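Local atomic coordinates of binary enterotoxin of Clostridium perfringens component a (Clostridium perfringens, PDB entry 5WTZ), a protein that probably acts as the enzyme component of a binary enterotoxin, binding NAD+ and transferring its ADP-ribose group to actin. Residues A232-L235 against K236-S240. Sequence-based numbering, arbitrary orientation.
Sequences APWL and KELTS
Leu238 folds back over the indole of Trp234 in a local i to i+4 contact at the C-terminal end of helix 220-237, on the surface of the NAD-binding half of this ADP-ribosyltransferase fold. Weak backbone bonds link the turn. Lys236 N reaches Ala232 O at 3.4 Å, a helical i to i+4 step, whereas Leu238 N turns to Leu235 O, also at 3.4 Å, in an i to i+3 bond. Glu237 N is shared between both patterns, bonding weakly to Pro233 O and Trp234 O. Pro233 has no N-H to give to the preceding turn, and Trp234 N makes no such bond either; the helix is kinked at these two residues.

The indole is swung away from the backbone N (chi1 169°) and lies under the leucine, whose two methyls sit over one face. CD1 of Leu238 makes a CH-pi contact with the six-membered ring of Trp234, 4.2 Å from its centroid and 22° off the normal. The indole N-H is hydrogen-bonded to Ala285 O, which anchors that edge of the ring, so a buried polar atom is satisfied while the broad apolar face receives the leucine. Leu235, one residue on, adds its CD1 to CD1 of Leu238 at 4.2 Å; both leucines also touch Leu243 of helix 240-263, joining the two helices through a small apolar cluster. Thr239 suits the junction because its hydroxyl caps the start of that next helix. The second methyl, CD2 of Leu238, sits above the same face of the indole nearer the rim, 3.8 Å from CE2 of Trp234.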
loop_
_atom_site.group_PDB
_atom_site.type_symbol
_atom_site.label_atom_id
_atom_site.label_comp_id
_atom_site.label_asym_id
_atom_site.label_seq_id
_atom_site.Cartn_x
_atom_site.Cartn_y
_atom_site.Cartn_z
ATOM N N ALA A 232 -16.232 19.433 -4.545
ATOM C CA ALA A 232 -17.011 20.450 -5.249
ATOM C C ALA A 232 -17.503 21.554 -4.290
ATOM O O ALA A 232 -17.375 22.737 -4.610
ATOM C CB ALA A 232 -18.183 19.825 -5.985
ATOM N N PRO A 233 -18.050 21.191 -3.108
ATOM C CA PRO A 233 -18.456 22.301 -2.236
ATOM C C PRO A 233 -17.261 23.119 -1.731
ATOM O O PRO A 233 -17.405 24.326 -1.527
ATOM C CB PRO A 233 -19.161 21.603 -1.066
ATOM C CG PRO A 233 -19.457 20.207 -1.550
ATOM C CD PRO A 233 -18.345 19.884 -2.486
ATOM N N TRP A 234 -16.114 22.470 -1.539
ATOM C CA TRP A 234 -14.890 23.150 -1.111
ATOM C C TRP A 234 -14.505 24.260 -2.084
ATOM O O TRP A 234 -14.240 25.395 -1.679
ATOM C CB TRP A 234 -13.743 22.144 -0.974
ATOM C CG TRP A 234 -12.375 22.757 -0.781
ATOM C CD1 TRP A 234 -11.817 23.181 0.400
ATOM C CD2 TRP A 234 -11.374 22.959 -1.786
ATOM N NE1 TRP A 234 -10.538 23.644 0.185
ATOM C CE2 TRP A 234 -10.248 23.538 -1.149
ATOM C CE3 TRP A 234 -11.325 22.729 -3.166
ATOM C CZ2 TRP A 234 -9.088 23.880 -1.844
ATOM C CZ3 TRP A 234 -10.172 23.068 -3.851
ATOM C CH2 TRP A 234 -9.070 23.640 -3.189
ATOM N N LEU A 235 -14.484 23.921 -3.367
ATOM C CA LEU A 235 -14.123 24.860 -4.417
ATOM C C LEU A 235 -15.016 26.100 -4.389
ATOM O O LEU A 235 -14.552 27.202 -4.657
ATOM C CB LEU A 235 -14.206 24.181 -5.787
ATOM C CG LEU A 235 -13.808 25.042 -6.991
ATOM C CD1 LEU A 235 -12.314 25.337 -6.955
ATOM C CD2 LEU A 235 -14.211 24.380 -8.298
ATOM N N LYS A 236 -16.288 25.913 -4.047
ATOM C CA LYS A 236 -17.234 27.023 -3.925
ATOM C C LYS A 236 -16.844 28.027 -2.851
ATOM O O LYS A 236 -16.935 29.239 -3.055
ATOM C CB LYS A 236 -18.640 26.501 -3.613
ATOM C CG LYS A 236 -19.577 26.482 -4.805
ATOM C CD LYS A 236 -20.967 26.009 -4.411
ATOM C CE LYS A 236 -21.488 24.988 -5.404
ATOM N NZ LYS A 236 -21.109 25.324 -6.803
ATOM N N GLU A 237 -16.432 27.520 -1.698
ATOM C CA GLU A 237 -16.150 28.363 -0.548
ATOM C C GLU A 237 -14.810 29.096 -0.640
ATOM O O GLU A 237 -14.487 29.870 0.255
ATOM C CB GLU A 237 -16.163 27.533 0.737
ATOM C CG GLU A 237 -17.344 26.602 0.915
ATOM C CD GLU A 237 -17.600 26.283 2.376
ATOM O OE1 GLU A 237 -17.143 27.057 3.245
ATOM O OE2 GLU A 237 -18.232 25.242 2.655
ATOM N N LEU A 238 -14.019 28.849 -1.685
ATOM C CA LEU A 238 -12.713 29.513 -1.774
ATOM C C LEU A 238 -12.878 31.015 -1.984
ATOM O O LEU A 238 -13.702 31.429 -2.801
ATOM C CB LEU A 238 -11.864 28.941 -2.903
ATOM C CG LEU A 238 -11.319 27.520 -2.754
ATOM C CD1 LEU A 238 -10.298 27.235 -3.835
ATOM C CD2 LEU A 238 -10.721 27.277 -1.359
ATOM N N THR A 239 -12.110 31.828 -1.251
ATOM C CA THR A 239 -12.032 33.253 -1.571
ATOM C C THR A 239 -11.353 33.396 -2.931
ATOM O O THR A 239 -10.643 32.477 -3.367
ATOM C CB THR A 239 -11.248 34.080 -0.525
ATOM O OG1 THR A 239 -9.871 33.685 -0.534
ATOM C CG2 THR A 239 -11.835 33.916 0.873
ATOM N N SER A 240 -11.569 34.530 -3.592
ATOM C CA SER A 240 -10.999 34.740 -4.913
ATOM C C SER A 240 -9.469 34.656 -4.837
ATOM O O SER A 240 -8.843 34.087 -5.727
ATOM C CB SER A 240 -11.469 36.072 -5.516
ATOM O OG SER A 240 -11.282 37.169 -4.642
#